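Local structure of complement factor MASP-3 (Homo sapiens, 3DEM) at residues L41-F46 and D57-E62; C162-S167 and T179-P184; I230-K235 and I249-H254. The protein is a complement serine protease of innate immunity whose calcium-binding CUB1-EGF-CUB2 region carries interaction sites for mannan-binding lectin and ficolins. All coordinates share one frame; numbering follows the deposited sequence.

How the interactions relate
The three contacts follow one another along an elongated CUB-EGF-CUB chain. Interaction 1 joins the two sheets of the first CUB domain and includes D57, a calcium ligand. Interaction 2, about 56 Å away between centres, lies where the EGF domain runs into the second CUB domain; P181 has its side chain about 12 Å from another calcium ion. Interaction 3 bridges the sheets of that second CUB domain and is about 23 Å from interaction 2 between centres, with nearest atoms about 11 Å apart. Interactions 1 and 3, comparable contacts between sheets in two domains of one fold, are about 75 Å apart between centres.

Interaction 1: L41-F46 and D57-E62; sequences LYFMHF and DYVKVE. With CA (calcium ion), chain E.
V59 offers one methyl to each of two phenylalanine rings. Its CG2 lies 3.7 Å from CE1 of F46, while its CG1 comes within 4.1 Å of CZ of F43; in both pairs the side chains pass in opposite directions. Two residues further along the strand, V61 meets L41 tip to tip, its CG2 3.7 Å from CD2 of L41. No hydrogen bond links the segments, whose backbones stay well apart, with CA of L41 9.2 Å from CA of V61.

The bend at M44 lets F43 and F46, three residues apart, both face V59. F43 sets CG beside its backbone N (chi1 -62°) and F46 sends CG anti to it (chi1 -164°), which brings the two rings to different methyls of the same valine. P83 touches both rings, with A114 also against F43 and F71 against F46. M95 packs on L41 and V61. Strands 37-47 and 58-62 belong to the two facing sheets of the CUB beta sandwich, and these residues form part of its buried interior. On the other side of strand 37-47, H45 stacks with F151 of the second subunit, and Y42 OH is hydrogen-bonded to H139 of that subunit.

Just before strand 58-62, D57 grips the calcium with both carboxylate oxygens, OD1 and OD2 each 2.5 Å from the ion. E49, D102, S104 and two waters complete the ligands, and Y21 OH holds D57 OD2 in a hydrogen bond. The chemistry thus divides along one short segment: apolar contacts join the sheets at V59 and V61, while the negative charge of D57 is probably balanced by the calcium at the strand's start.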
loop_
_atom_site.group_PDB
_atom_site.type_symbol
_atom_site.label_atom_id
_atom_site.label_comp_id
_atom_site.label_asym_id
_atom_site.label_seq_id
_atom_site.Cartn_x
_atom_site.Cartn_y
_atom_site.Cartn_z
ATOM N N LEU A 41 -5.364 8.363 -9.718
ATOM C CA LEU A 41 -5.350 8.594 -11.162
ATOM C C LEU A 41 -4.211 9.523 -11.572
ATOM O O LEU A 41 -3.995 10.562 -10.946
ATOM C CB LEU A 41 -6.687 9.189 -11.617
ATOM C CG LEU A 41 -6.805 9.607 -13.088
ATOM C CD1 LEU A 41 -6.902 8.382 -13.995
ATOM C CD2 LEU A 41 -7.998 10.509 -13.297
ATOM N N TYR A 42 -3.483 9.148 -12.621
ATOM C CA TYR A 42 -2.431 10.007 -13.169
ATOM C C TYR A 42 -2.301 9.897 -14.695
ATOM O O TYR A 42 -2.844 8.979 -15.313
ATOM C CB TYR A 42 -1.090 9.743 -12.477
ATOM C CG TYR A 42 -0.596 8.323 -12.595
ATOM C CD1 TYR A 42 0.240 7.938 -13.642
ATOM C CD2 TYR A 42 -0.957 7.363 -11.656
ATOM C CE1 TYR A 42 0.697 6.634 -13.750
ATOM C CE2 TYR A 42 -0.507 6.059 -11.755
ATOM C CZ TYR A 42 0.318 5.700 -12.804
ATOM O OH TYR A 42 0.768 4.406 -12.899
ATOM N N PHE A 43 -1.576 10.831 -15.299
ATOM C CA PHE A 43 -1.498 10.904 -16.756
ATOM C C PHE A 43 -0.070 10.805 -17.269
ATOM O O PHE A 43 0.848 11.375 -16.678
ATOM C CB PHE A 43 -2.133 12.199 -17.261
ATOM C CG PHE A 43 -3.596 12.330 -16.938
ATOM C CD1 PHE A 43 -4.559 12.090 -17.907
ATOM C CD2 PHE A 43 -4.011 12.706 -15.665
ATOM C CE1 PHE A 43 -5.905 12.213 -17.612
ATOM C CE2 PHE A 43 -5.358 12.831 -15.367
ATOM C CZ PHE A 43 -6.303 12.585 -16.339
ATOM N N MET A 44 0.109 10.088 -18.378
ATOM C CA MET A 44 1.420 9.960 -19.015
ATOM C C MET A 44 1.533 10.846 -20.249
ATOM O O MET A 44 2.632 11.127 -20.721
ATOM C CB MET A 44 1.713 8.505 -19.392
ATOM C CG MET A 44 1.637 7.525 -18.233
ATOM S SD MET A 44 2.528 8.082 -16.768
ATOM C CE MET A 44 4.194 8.262 -17.389
ATOM N N HIS A 45 0.390 11.271 -20.775
ATOM C CA HIS A 45 0.345 12.161 -21.931
ATOM C C HIS A 45 -0.940 12.974 -21.857
ATOM O O HIS A 45 -2.001 12.442 -21.546
ATOM C CB HIS A 45 0.399 11.362 -23.240
ATOM C CG HIS A 45 0.582 12.209 -24.464
ATOM N ND1 HIS A 45 -0.475 12.629 -25.245
ATOM C CD2 HIS A 45 1.698 12.715 -25.041
ATOM C CE1 HIS A 45 -0.019 13.359 -26.247
ATOM N NE2 HIS A 45 1.297 13.426 -26.146
ATOM N N PHE A 46 -0.846 14.270 -22.129
ATOM C CA PHE A 46 -2.023 15.125 -22.088
ATOM C C PHE A 46 -1.908 16.287 -23.070
ATOM O O PHE A 46 -1.065 17.167 -22.922
ATOM C CB PHE A 46 -2.273 15.639 -20.671
ATOM C CG PHE A 46 -3.643 16.208 -20.473
ATOM C CD1 PHE A 46 -4.663 15.425 -19.960
ATOM C CD2 PHE A 46 -3.918 17.524 -20.814
ATOM C CE1 PHE A 46 -5.929 15.947 -19.782
ATOM C CE2 PHE A 46 -5.184 18.051 -20.640
ATOM C CZ PHE A 46 -6.189 17.264 -20.125
ATOM N N ASP A 57 -12.901 21.810 -24.682
ATOM C CA ASP A 57 -12.459 20.427 -24.525
ATOM C C ASP A 57 -11.971 20.214 -23.097
ATOM O O ASP A 57 -11.354 21.102 -22.507
ATOM C CB ASP A 57 -11.351 20.091 -25.525
ATOM C CG ASP A 57 -11.815 20.195 -26.965
ATOM O OD1 ASP A 57 -13.009 20.477 -27.192
ATOM O OD2 ASP A 57 -10.985 19.995 -27.876
ATOM N N TYR A 58 -12.246 19.045 -22.532
ATOM C CA TYR A 58 -11.846 18.797 -21.155
ATOM C C TYR A 58 -11.821 17.335 -20.727
ATOM O O TYR A 58 -12.470 16.472 -21.327
ATOM C CB TYR A 58 -12.732 19.588 -20.192
ATOM C CG TYR A 58 -14.195 19.215 -20.233
ATOM C CD1 TYR A 58 -14.668 18.104 -19.546
ATOM C CD2 TYR A 58 -15.109 19.984 -20.946
ATOM C CE1 TYR A 58 -16.008 17.761 -19.572
ATOM C CE2 TYR A 58 -16.452 19.654 -20.972
ATOM C CZ TYR A 58 -16.892 18.541 -20.283
ATOM O OH TYR A 58 -18.222 18.202 -20.307
ATOM N N VAL A 59 -11.034 17.074 -19.690
ATOM C CA VAL A 59 -11.102 15.827 -18.955
ATOM C C VAL A 59 -11.564 16.174 -17.547
ATOM O O VAL A 59 -10.870 16.869 -16.805
ATOM C CB VAL A 59 -9.743 15.090 -18.909
ATOM C CG1 VAL A 59 -9.814 13.903 -17.958
ATOM C CG2 VAL A 59 -9.323 14.633 -20.307
ATOM N N LYS A 60 -12.754 15.707 -17.195
ATOM C CA LYS A 60 -13.371 16.025 -15.918
ATOM C C LYS A 60 -13.304 14.801 -15.006
ATOM O O LYS A 60 -13.736 13.707 -15.385
ATOM C CB LYS A 60 -14.823 16.437 -16.150
ATOM C CG LYS A 60 -15.562 16.960 -14.936
ATOM C CD LYS A 60 -17.008 17.283 -15.307
ATOM C CE LYS A 60 -17.718 18.055 -14.205
ATOM N NZ LYS A 60 -19.085 18.516 -14.615
ATOM N N VAL A 61 -12.753 14.982 -13.812
ATOM C CA VAL A 61 -12.655 13.896 -12.840
ATOM C C VAL A 61 -13.521 14.217 -11.635
ATOM O O VAL A 61 -13.328 15.245 -10.980
ATOM C CB VAL A 61 -11.199 13.686 -12.370
ATOM C CG1 VAL A 61 -11.118 12.534 -11.377
ATOM C CG2 VAL A 61 -10.279 13.441 -13.568
ATOM N N GLU A 62 -14.476 13.343 -11.338
ATOM C CA GLU A 62 -15.445 13.632 -10.284
ATOM C C GLU A 62 -15.932 12.389 -9.544
ATOM O O GLU A 62 -15.690 11.259 -9.969
ATOM C CB GLU A 62 -16.647 14.374 -10.873
ATOM C CG GLU A 62 -17.496 13.519 -11.790
ATOM C CD GLU A 62 -18.430 14.335 -12.662
ATOM O OE1 GLU A 62 -18.955 15.368 -12.187
ATOM O OE2 GLU A 62 -18.641 13.938 -13.828
HETATM CA CA CA E . -12.367 21.357 -29.490
HETATM O O HOH W 1 -10.404 21.162 -30.600
HETATM O O HOH W 2 -13.508 19.242 -30.463
#

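Interaction 2: C162-S167 and T179-P184; sequences CRVECS and TSPDFP
P181 lays the CG corner of its ring against C166 and V164. CG is 3.9 Å from CB of C166 and 4.1 Å from CG2 of V164, whose side chain runs obliquely to the proline. At C166 the SG occupies the position between backbone N and carbonyl carbon (chi1 43°), and it forms a disulfide with C193; P181 also touches C193 and Y195, so strand 192-198 backs the contact. V164 also touches Y153 and P188.

This is the junction between the EGF and second CUB domains: C162 is tied to C149 of the EGF domain, whereas C166 forms its disulfide within the CUB domain. P181 is presented by a type II beta turn, S180 to F183, in which D182 takes up the positive phi (69°) of the third position. The turn is closed by F183 N to S180 O at 3.1 Å. The same oxygen accepts T179 OG1 at 2.8 Å, the two donors arriving from opposite faces of the carbonyl plane.

Away from the proline, R163 NH1 bridges to E165 OE1 at 2.7 Å. The carboxylate oxygen lies near the guanidinium plane but is itself approached from above the carboxylate plane, 65° out of it. V164 N, between these charged residues, is hydrogen-bonded to S191 OG.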
loop_
_atom_site.group_PDB
_atom_site.type_symbol
_atom_site.label_atom_id
_atom_site.label_comp_id
_atom_site.label_asym_id
_atom_site.label_seq_id
_atom_site.Cartn_x
_atom_site.Cartn_y
_atom_site.Cartn_z
ATOM N N CYS A 162 -11.873 -1.689 24.919
ATOM C CA CYS A 162 -11.090 -2.662 25.658
ATOM C C CYS A 162 -11.491 -2.719 27.133
ATOM O O CYS A 162 -11.186 -1.804 27.902
ATOM C CB CYS A 162 -9.609 -2.317 25.521
ATOM S SG CYS A 162 -9.005 -2.351 23.810
ATOM N N ARG A 163 -12.172 -3.794 27.518
ATOM C CA ARG A 163 -12.644 -3.971 28.890
ATOM C C ARG A 163 -11.677 -4.840 29.685
ATOM O O ARG A 163 -10.690 -5.323 29.144
ATOM C CB ARG A 163 -14.045 -4.597 28.902
ATOM C CG ARG A 163 -14.105 -6.038 28.407
ATOM C CD ARG A 163 -15.454 -6.675 28.728
ATOM N NE ARG A 163 -15.457 -8.114 28.470
ATOM C CZ ARG A 163 -15.042 -9.032 29.339
ATOM N NH1 ARG A 163 -14.587 -8.663 30.532
ATOM N NH2 ARG A 163 -15.082 -10.323 29.016
ATOM N N VAL A 164 -11.968 -5.031 30.969
ATOM C CA VAL A 164 -11.162 -5.901 31.817
ATOM C C VAL A 164 -12.057 -6.816 32.628
ATOM O O VAL A 164 -13.252 -6.561 32.776
ATOM C CB VAL A 164 -10.288 -5.102 32.821
ATOM C CG1 VAL A 164 -9.257 -4.259 32.093
ATOM C CG2 VAL A 164 -11.161 -4.245 33.740
ATOM N N GLU A 165 -11.475 -7.886 33.152
ATOM C CA GLU A 165 -12.134 -8.660 34.187
ATOM C C GLU A 165 -11.753 -8.025 35.512
ATOM O O GLU A 165 -10.570 -7.874 35.808
ATOM C CB GLU A 165 -11.712 -10.129 34.127
ATOM C CG GLU A 165 -12.384 -10.920 33.000
ATOM C CD GLU A 165 -13.915 -10.831 33.024
ATOM O OE1 GLU A 165 -14.533 -10.930 31.947
ATOM O OE2 GLU A 165 -14.515 -10.653 34.111
ATOM N N CYS A 166 -12.750 -7.621 36.291
ATOM C CA CYS A 166 -12.495 -6.915 37.547
ATOM C C CYS A 166 -13.428 -7.389 38.668
ATOM O O CYS A 166 -13.826 -6.604 39.530
ATOM C CB CYS A 166 -12.628 -5.397 37.335
ATOM S SG CYS A 166 -14.068 -4.921 36.328
ATOM N N SER A 167 -13.762 -8.675 38.655
ATOM C CA SER A 167 -14.722 -9.217 39.608
ATOM C C SER A 167 -14.183 -10.380 40.427
ATOM O O SER A 167 -14.864 -10.867 41.327
ATOM C CB SER A 167 -15.998 -9.650 38.886
ATOM O OG SER A 167 -16.641 -8.531 38.299
ATOM N N THR A 179 -10.578 -0.059 44.687
ATOM C CA THR A 179 -10.505 1.014 43.696
ATOM C C THR A 179 -11.055 0.553 42.351
ATOM O O THR A 179 -11.194 -0.647 42.099
ATOM C CB THR A 179 -9.049 1.516 43.459
ATOM O OG1 THR A 179 -8.338 0.580 42.635
ATOM C CG2 THR A 179 -8.283 1.747 44.780
ATOM N N SER A 180 -11.370 1.518 41.489
ATOM C CA SER A 180 -11.611 1.236 40.087
ATOM C C SER A 180 -10.325 0.678 39.470
ATOM O O SER A 180 -9.232 0.944 39.961
ATOM C CB SER A 180 -12.046 2.513 39.368
ATOM O OG SER A 180 -11.108 3.557 39.577
ATOM N N PRO A 181 -10.448 -0.120 38.398
ATOM C CA PRO A 181 -9.245 -0.729 37.819
ATOM C C PRO A 181 -8.232 0.310 37.340
ATOM O O PRO A 181 -8.604 1.277 36.672
ATOM C CB PRO A 181 -9.795 -1.538 36.636
ATOM C CG PRO A 181 -11.243 -1.743 36.951
ATOM C CD PRO A 181 -11.672 -0.519 37.681
ATOM N N ASP A 182 -6.968 0.110 37.701
ATOM C CA ASP A 182 -5.868 0.994 37.293
ATOM C C ASP A 182 -5.916 2.399 37.930
ATOM O O ASP A 182 -5.162 3.287 37.533
ATOM C CB ASP A 182 -5.786 1.090 35.759
ATOM C CG ASP A 182 -4.357 1.263 35.259
ATOM O OD1 ASP A 182 -3.409 1.102 36.064
ATOM O OD2 ASP A 182 -4.174 1.561 34.055
ATOM N N PHE A 183 -6.790 2.594 38.919
ATOM C CA PHE A 183 -6.863 3.866 39.647
ATOM C C PHE A 183 -5.475 4.342 40.064
ATOM O O PHE A 183 -4.670 3.541 40.541
ATOM C CB PHE A 183 -7.749 3.722 40.896
ATOM C CG PHE A 183 -7.830 4.977 41.737
ATOM C CD1 PHE A 183 -8.786 5.948 41.464
ATOM C CD2 PHE A 183 -6.952 5.183 42.794
ATOM C CE1 PHE A 183 -8.870 7.106 42.222
ATOM C CE2 PHE A 183 -7.025 6.345 43.565
ATOM C CZ PHE A 183 -7.999 7.307 43.276
ATOM N N PRO A 184 -5.195 5.652 39.914
ATOM C CA PRO A 184 -6.064 6.700 39.385
ATOM C C PRO A 184 -5.856 6.995 37.892
ATOM O O PRO A 184 -6.130 8.106 37.435
ATOM C CB PRO A 184 -5.648 7.916 40.212
ATOM C CG PRO A 184 -4.148 7.707 40.418
ATOM C CD PRO A 184 -3.895 6.203 40.345
#

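Interaction 3: I230-K235 and I249-H254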
loop_
_atom_site.group_PDB
_atom_site.type_symbol
_atom_site.label_atom_id
_atom_site.label_comp_id
_atom_site.label_asym_id
_atom_site.label_seq_id
_atom_site.Cartn_x
_atom_site.Cartn_y
_atom_site.Cartn_z
ATOM N N ILE A 230 -24.189 0.323 45.265
ATOM C CA ILE A 230 -23.747 -0.418 46.430
ATOM C C ILE A 230 -24.933 -1.130 47.054
ATOM O O ILE A 230 -25.847 -0.488 47.573
ATOM C CB ILE A 230 -23.103 0.506 47.472
ATOM C CG1 ILE A 230 -21.901 1.244 46.862
ATOM C CG2 ILE A 230 -22.712 -0.293 48.710
ATOM C CD1 ILE A 230 -21.251 2.248 47.797
ATOM N N LYS A 231 -24.924 -2.457 46.992
ATOM C CA LYS A 231 -25.994 -3.233 47.597
ATOM C C LYS A 231 -25.637 -3.692 49.007
ATOM O O LYS A 231 -24.649 -4.396 49.218
ATOM C CB LYS A 231 -26.389 -4.434 46.729
ATOM C CG LYS A 231 -27.523 -5.245 47.333
ATOM C CD LYS A 231 -28.138 -6.224 46.347
ATOM C CE LYS A 231 -29.349 -6.903 46.958
ATOM N NZ LYS A 231 -29.886 -7.991 46.105
ATOM N N VAL A 232 -26.450 -3.270 49.966
ATOM C CA VAL A 232 -26.315 -3.717 51.345
ATOM C C VAL A 232 -27.695 -4.149 51.824
ATOM O O VAL A 232 -28.660 -3.395 51.713
ATOM C CB VAL A 232 -25.695 -2.621 52.253
ATOM C CG1 VAL A 232 -26.037 -1.232 51.739
ATOM C CG2 VAL A 232 -26.129 -2.794 53.705
ATOM N N GLY A 233 -27.791 -5.379 52.315
ATOM C CA GLY A 233 -29.090 -5.967 52.632
ATOM C C GLY A 233 -29.904 -6.045 51.358
ATOM O O GLY A 233 -29.346 -6.252 50.281
ATOM N N PRO A 234 -31.226 -5.858 51.464
ATOM C CA PRO A 234 -32.099 -5.876 50.297
ATOM C C PRO A 234 -32.218 -4.505 49.629
ATOM O O PRO A 234 -33.256 -4.182 49.056
ATOM C CB PRO A 234 -33.448 -6.287 50.891
ATOM C CG PRO A 234 -33.428 -5.733 52.281
ATOM C CD PRO A 234 -31.977 -5.626 52.711
ATOM N N LYS A 235 -31.160 -3.708 49.695
ATOM C CA LYS A 235 -31.242 -2.318 49.269
ATOM C C LYS A 235 -30.025 -1.887 48.460
ATOM O O LYS A 235 -28.889 -2.217 48.798
ATOM C CB LYS A 235 -31.407 -1.408 50.492
ATOM C CG LYS A 235 -31.777 0.033 50.177
ATOM C CD LYS A 235 -31.586 0.905 51.416
ATOM C CE LYS A 235 -31.813 2.391 51.123
ATOM N NZ LYS A 235 -31.470 3.240 52.314
ATOM N N ILE A 249 -20.417 5.984 54.215
ATOM C CA ILE A 249 -21.582 5.130 54.390
ATOM C C ILE A 249 -21.390 4.144 55.537
ATOM O O ILE A 249 -20.506 3.282 55.486
ATOM C CB ILE A 249 -21.900 4.367 53.091
ATOM C CG1 ILE A 249 -22.298 5.359 51.995
ATOM C CG2 ILE A 249 -22.996 3.325 53.320
ATOM C CD1 ILE A 249 -22.269 4.771 50.592
ATOM N N SER A 250 -22.217 4.283 56.569
ATOM C CA SER A 250 -22.234 3.333 57.674
ATOM C C SER A 250 -23.322 2.282 57.459
ATOM O O SER A 250 -24.510 2.563 57.623
ATOM C CB SER A 250 -22.474 4.060 58.999
ATOM O OG SER A 250 -21.471 5.033 59.234
ATOM N N THR A 251 -22.918 1.074 57.083
ATOM C CA THR A 251 -23.870 -0.022 56.948
ATOM C C THR A 251 -24.052 -0.715 58.292
ATOM O O THR A 251 -23.290 -0.481 59.239
ATOM C CB THR A 251 -23.432 -1.054 55.873
ATOM O OG1 THR A 251 -22.411 -1.912 56.399
ATOM C CG2 THR A 251 -22.905 -0.352 54.622
ATOM N N GLN A 252 -25.085 -1.541 58.384
ATOM C CA GLN A 252 -25.309 -2.358 59.563
ATOM C C GLN A 252 -25.100 -3.798 59.125
ATOM O O GLN A 252 -25.717 -4.722 59.649
ATOM C CB GLN A 252 -26.726 -2.151 60.097
ATOM C CG GLN A 252 -27.086 -0.686 60.338
ATOM C CD GLN A 252 -26.235 -0.041 61.425
ATOM O OE1 GLN A 252 -25.421 0.849 61.147
ATOM N NE2 GLN A 252 -26.410 -0.496 62.666
ATOM N N SER A 253 -24.210 -3.974 58.156
ATOM C CA SER A 253 -24.074 -5.243 57.464
ATOM C C SER A 253 -22.636 -5.736 57.451
ATOM O O SER A 253 -21.700 -4.944 57.365
ATOM C CB SER A 253 -24.579 -5.098 56.029
ATOM O OG SER A 253 -24.616 -6.351 55.368
ATOM N N HIS A 254 -22.470 -7.054 57.535
ATOM C CA HIS A 254 -21.146 -7.649 57.466
ATOM C C HIS A 254 -20.769 -7.945 56.021
ATOM O O HIS A 254 -19.651 -8.365 55.741
ATOM C CB HIS A 254 -21.089 -8.930 58.288
ATOM C CG HIS A 254 -22.079 -9.959 57.855
ATOM N ND1 HIS A 254 -21.862 -10.796 56.782
ATOM C CD2 HIS A 254 -23.296 -10.286 58.349
ATOM C CE1 HIS A 254 -22.903 -11.594 56.632
ATOM N NE2 HIS A 254 -23.787 -11.307 57.571
#
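I230 and I249 meet through aliphatic ends alone, with no ring or other flat group between them: the two chains reach toward each other tip to tip, CD1 of I230 3.9 Å from CD1 of I249. They meet inside the second CUB domain, a beta sandwich in which strand 227-232 lies in one sheet and strand 249-250 is an outer strand of the other. Both isoleucines extend the branch that touches, with chi2 near 180°. L207 lies against I230 and L237 against I249, which carries the apolar layer to neighbouring strands.

Two residues on, V232 meets the loop that follows strand 249-250. A single methyl, CG2, does the touching: it is 3.6 Å from CB of S253 and 3.9 Å from CB of T251. V232 is turned away from a staggered rotamer (chi1 29°), with CG2 still roughly anti to the backbone N. V232 also opens the type II' turn that links strands 227-232 and 235-240. Its N bonds to K235 O at 2.9 Å and its O accepts K235 N at 3.2 Å, while G233 supplies the positive phi of the turn's second position.

Beyond strand 249-250, polar groups fix the chain beside the methyl. S253 OG bonds to S255 O, leaving its CB against the valine. T251 OG1 is shared: it is hydrogen-bonded to V205 O and accepts S253 N at 3.3 Å with an N-H...O angle of 154°, forming an ST turn.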